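Local coordinates for protein Zgc:56074 (Danio rerio, PDB 3E9D) that probably hydrolyses fructose 2,6-bisphosphate to fructose 6-phosphate and phosphate, and so acts as a negative regulator of glycolysis, at residues Arg192-Val195 with Glu196-Cys200; Cys200-Pro203 with Ala204-Met208. All coordinates share one frame; numbering follows the deposited sequence.

Interaction 1: residues Arg192-Val195 with Glu196-Cys200; sequences RHLV and EDLQC. With K (potassium ion), chain E.
His-193 and Asp-197 pair one turn apart at the C-terminal end of helix 184-197, in a phosphoglycerate mutase-type histidine phosphatase fold. A chi1 of 174° swings the imidazole to the carbonyl-carbon side of its residue, where it meets Asp-197 and Leu-198. The ring donates ND1-H to Asp-197 OD2 over 2.9 Å; the bond is nearly straight (163°), lies close to the ring plane and uses the anti lone pair of the carboxylate. That same oxygen takes a salt bridge from Lys-129 of helix 125-146, serving two donors. CG of Leu-198 sits over a face of the imidazole, 4.2 Å from its centroid, as a CH-pi contact. With an alanine in place of His-193, Asp-197 would keep Lys-129 but is likely to lose its imidazole donor, and Leu-198 the ring under it.

Arg-192 NH1 makes a salt bridge to Glu-196 OE2, 3.0 Å away; the oxygen lies in the guanidinium plane, whereas the nitrogen meets the carboxylate from above its plane. Here the helix frays: Arg-192 O still receives Glu-196 N, but His-193 O gets only weak bonds from the amides of Asp-197 and Leu-198. Leu-194 O is buried without a polar partner, CB of Cys-200 packing against it. Three later carbonyls face potassium: Val-195 O and Leu-198 O at 2.7 Å, Glu-196 O at 3.2 Å; a water also lies 3.2 Å from the ion.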
loop_
_atom_site.group_PDB
_atom_site.type_symbol
_atom_site.label_atom_id
_atom_site.label_comp_id
_atom_site.label_asym_id
_atom_site.label_seq_id
_atom_site.Cartn_x
_atom_site.Cartn_y
_atom_site.Cartn_z
ATOM N N ARG A 192 -5.337 -0.858 8.227
ATOM C CA ARG A 192 -6.237 -1.157 9.346
ATOM C C ARG A 192 -7.087 -2.416 9.062
ATOM O O ARG A 192 -7.341 -3.209 9.970
ATOM C CB ARG A 192 -7.157 0.035 9.698
ATOM C CG ARG A 192 -8.009 -0.252 10.975
ATOM C CD ARG A 192 -8.833 0.955 11.451
ATOM N NE ARG A 192 -8.027 1.975 12.124
ATOM C CZ ARG A 192 -7.717 1.977 13.423
ATOM N NH1 ARG A 192 -8.108 0.986 14.227
ATOM N NH2 ARG A 192 -6.989 2.974 13.920
ATOM N N HIS A 193 -7.522 -2.587 7.810
ATOM C CA HIS A 193 -8.242 -3.804 7.424
ATOM C C HIS A 193 -7.388 -5.069 7.677
ATOM O O HIS A 193 -7.833 -6.016 8.316
ATOM C CB HIS A 193 -8.690 -3.775 5.962
ATOM C CG HIS A 193 -9.301 -5.071 5.515
ATOM N ND1 HIS A 193 -10.490 -5.547 6.036
ATOM C CD2 HIS A 193 -8.876 -6.006 4.630
ATOM C CE1 HIS A 193 -10.769 -6.717 5.483
ATOM N NE2 HIS A 193 -9.815 -7.009 4.617
ATOM N N LEU A 194 -6.153 -5.050 7.189
ATOM C CA LEU A 194 -5.213 -6.156 7.393
ATOM C C LEU A 194 -4.977 -6.467 8.871
ATOM O O LEU A 194 -5.038 -7.629 9.282
ATOM C CB LEU A 194 -3.888 -5.844 6.706
ATOM C CG LEU A 194 -3.863 -5.843 5.164
ATOM C CD1 LEU A 194 -2.460 -5.561 4.677
ATOM C CD2 LEU A 194 -4.397 -7.147 4.536
ATOM N N VAL A 195 -4.766 -5.423 9.675
ATOM C CA VAL A 195 -4.359 -5.598 11.069
ATOM C C VAL A 195 -5.536 -5.908 11.998
ATOM O O VAL A 195 -5.472 -6.828 12.819
ATOM C CB VAL A 195 -3.585 -4.356 11.562
ATOM C CG1 VAL A 195 -3.357 -4.421 13.067
ATOM C CG2 VAL A 195 -2.239 -4.262 10.805
ATOM N N GLU A 196 -6.614 -5.148 11.860
ATOM C CA GLU A 196 -7.751 -5.239 12.758
ATOM C C GLU A 196 -8.827 -6.240 12.281
ATOM O O GLU A 196 -9.255 -7.120 13.046
ATOM C CB GLU A 196 -8.328 -3.837 12.971
ATOM C CG GLU A 196 -8.973 -3.622 14.302
ATOM C CD GLU A 196 -9.295 -2.157 14.564
ATOM O OE1 GLU A 196 -9.147 -1.722 15.738
ATOM O OE2 GLU A 196 -9.699 -1.456 13.609
ATOM N N ASP A 197 -9.238 -6.140 11.018
ATOM C CA ASP A 197 -10.330 -6.984 10.508
ATOM C C ASP A 197 -9.911 -8.420 10.295
ATOM O O ASP A 197 -10.722 -9.318 10.425
ATOM C CB ASP A 197 -10.902 -6.433 9.197
ATOM C CG ASP A 197 -11.539 -5.062 9.365
ATOM O OD1 ASP A 197 -11.879 -4.680 10.512
ATOM O OD2 ASP A 197 -11.688 -4.362 8.345
ATOM N N LEU A 198 -8.653 -8.643 9.950
ATOM C CA LEU A 198 -8.191 -9.999 9.633
ATOM C C LEU A 198 -7.328 -10.573 10.759
ATOM O O LEU A 198 -6.871 -9.822 11.628
ATOM C CB LEU A 198 -7.423 -9.995 8.301
ATOM C CG LEU A 198 -8.217 -9.431 7.098
ATOM C CD1 LEU A 198 -7.419 -9.547 5.799
ATOM C CD2 LEU A 198 -9.596 -10.111 6.936
ATOM N N GLN A 199 -7.125 -11.893 10.749
ATOM C CA GLN A 199 -6.123 -12.537 11.604
ATOM C C GLN A 199 -4.749 -12.013 11.185
ATOM O O GLN A 199 -4.374 -12.111 10.020
ATOM C CB GLN A 199 -6.212 -14.072 11.498
ATOM C CG GLN A 199 -4.963 -14.851 11.945
ATOM C CD GLN A 199 -4.897 -15.138 13.445
ATOM O OE1 GLN A 199 -5.826 -14.852 14.204
ATOM N NE2 GLN A 199 -3.783 -15.716 13.874
ATOM N N CYS A 200 -4.000 -11.450 12.129
ATOM C CA CYS A 200 -2.763 -10.765 11.775
ATOM C C CYS A 200 -1.775 -10.808 12.926
ATOM O O CYS A 200 -2.171 -10.651 14.088
ATOM C CB CYS A 200 -3.065 -9.310 11.397
ATOM S SG CYS A 200 -1.642 -8.400 10.652
HETATM K K K E . -6.749 -8.811 14.081
HETATM O O HOH W 1 -3.791 -7.797 14.747
#

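Interaction 2: residues Cys200-Pro203 with Ala204-Met208; sequences CCLP and AGLKM
Leu-206 swings its CG to the far side from the main-chain nitrogen (chi1 -177°) and, with chi2 at 51°, carries CD2 back onto the ring of Pro-203, 3.7 Å from Pro-203 CD. Leu-202 branches at CG, and its two methyls meet different partners. CD2 of Leu-202 meets CD2 of Leu-206 at 4.1 Å, while CD1 of Leu-202 touches the thioether end of Met-208, 3.7 Å from SD and nearly as close to CE. Met-208 gets there by a bend at chi2 (-52°) that folds its sulfur back toward the leucine.

The backbone between these side chains makes a type II beta turn from Pro-203 to Leu-206. Gly-205 has the positive phi of the third position, a conformation that favours glycine. Pro-203 O and Leu-206 N stand 3.6 Å apart, and the contact rests on apolar side chains. Lys-207 NZ reaches back to Gly-205 O in a weak hydrogen bond of 3.4 Å. Lys-207 itself is the N-cap residue of the short helix that follows. The loop also carries a potassium site, at Leu-202 and Pro-203.

This is a surface loop, linking helix 184-197 to helix 208-211. Val-211 of the latter helix packs on both Leu-202 and Leu-206. Ala-204 N is hydrogen-bonded to Gln-160 OE1, and at the loop's start the backbone of Cys-201 bonds to Ile-239 and Gly-241 of strand 233-246, whose Gln-240 touches Pro-203.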
loop_
_atom_site.group_PDB
_atom_site.type_symbol
_atom_site.label_atom_id
_atom_site.label_comp_id
_atom_site.label_asym_id
_atom_site.label_seq_id
_atom_site.Cartn_x
_atom_site.Cartn_y
_atom_site.Cartn_z
ATOM N N CYS A 200 -4.000 -11.450 12.129
ATOM C CA CYS A 200 -2.763 -10.765 11.775
ATOM C C CYS A 200 -1.775 -10.808 12.926
ATOM O O CYS A 200 -2.171 -10.651 14.088
ATOM C CB CYS A 200 -3.065 -9.310 11.397
ATOM S SG CYS A 200 -1.642 -8.400 10.652
ATOM N N CYS A 201 -0.500 -11.013 12.596
ATOM C CA CYS A 201 0.583 -10.994 13.567
ATOM C C CYS A 201 1.404 -9.733 13.372
ATOM O O CYS A 201 1.654 -9.309 12.242
ATOM C CB CYS A 201 1.502 -12.226 13.450
ATOM S SG CYS A 201 0.650 -13.865 13.332
ATOM N N LEU A 202 1.809 -9.135 14.481
ATOM C CA LEU A 202 2.646 -7.952 14.460
ATOM C C LEU A 202 3.868 -8.242 15.336
ATOM O O LEU A 202 3.717 -8.834 16.406
ATOM C CB LEU A 202 1.871 -6.723 14.973
ATOM C CG LEU A 202 0.760 -6.112 14.106
ATOM C CD1 LEU A 202 0.033 -5.058 14.871
ATOM C CD2 LEU A 202 1.308 -5.535 12.796
ATOM N N PRO A 203 5.067 -7.812 14.893
ATOM C CA PRO A 203 6.364 -8.139 15.493
ATOM C C PRO A 203 6.624 -7.422 16.828
ATOM O O PRO A 203 5.891 -6.487 17.177
ATOM C CB PRO A 203 7.359 -7.671 14.424
ATOM C CG PRO A 203 6.650 -6.487 13.773
ATOM C CD PRO A 203 5.204 -6.897 13.736
ATOM N N ALA A 204 7.643 -7.875 17.565
ATOM C CA ALA A 204 8.048 -7.260 18.822
ATOM C C ALA A 204 8.428 -5.801 18.641
ATOM O O ALA A 204 9.122 -5.448 17.690
ATOM C CB ALA A 204 9.226 -8.032 19.451
ATOM N N GLY A 205 7.941 -4.959 19.544
ATOM C CA GLY A 205 8.350 -3.565 19.606
ATOM C C GLY A 205 7.625 -2.594 18.702
ATOM O O GLY A 205 7.939 -1.423 18.704
ATOM N N LEU A 206 6.681 -3.070 17.901
ATOM C CA LEU A 206 5.964 -2.205 16.969
ATOM C C LEU A 206 4.741 -1.587 17.653
ATOM O O LEU A 206 3.815 -2.304 18.022
ATOM C CB LEU A 206 5.555 -2.999 15.730
ATOM C CG LEU A 206 4.854 -2.271 14.574
ATOM C CD1 LEU A 206 5.622 -1.003 14.142
ATOM C CD2 LEU A 206 4.640 -3.211 13.403
ATOM N N LYS A 207 4.761 -0.270 17.850
ATOM C CA LYS A 207 3.671 0.428 18.548
ATOM C C LYS A 207 2.436 0.543 17.671
ATOM O O LYS A 207 2.549 0.841 16.482
ATOM C CB LYS A 207 4.122 1.830 18.992
ATOM C CG LYS A 207 5.359 1.849 19.929
ATOM C CD LYS A 207 5.118 1.080 21.217
ATOM C CE LYS A 207 6.353 1.092 22.141
ATOM N NZ LYS A 207 7.465 0.266 21.560
ATOM N N MET A 208 1.258 0.302 18.245
ATOM C CA MET A 208 0.003 0.448 17.499
ATOM C C MET A 208 -0.196 1.854 16.945
ATOM O O MET A 208 -0.830 2.012 15.909
ATOM C CB MET A 208 -1.201 0.063 18.353
ATOM C CG MET A 208 -1.153 -1.377 18.838
ATOM S SD MET A 208 -0.880 -2.559 17.498
ATOM C CE MET A 208 -0.680 -4.051 18.461
#

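How the interactions relate
Coming from the N terminus, the chain runs along helix 184-197, unwinds through interaction 1, and passes directly into interaction 2, which leads it round to helix 208-211. Both contacts are local: the first closes the last helical turn and the bend around the potassium ion, the second closes the beta turn. They follow in series, with neither enclosing the other, and Cys-200 is the residue where one ends and the other begins. Side chains also join them, CG1 of Val-195 lying 3.9 Å from CD1 of Leu-202. Together they connect helix 184-197, packed on helix 125-146 and strand 220-230, with edge strand 233-246 and helix 208-211.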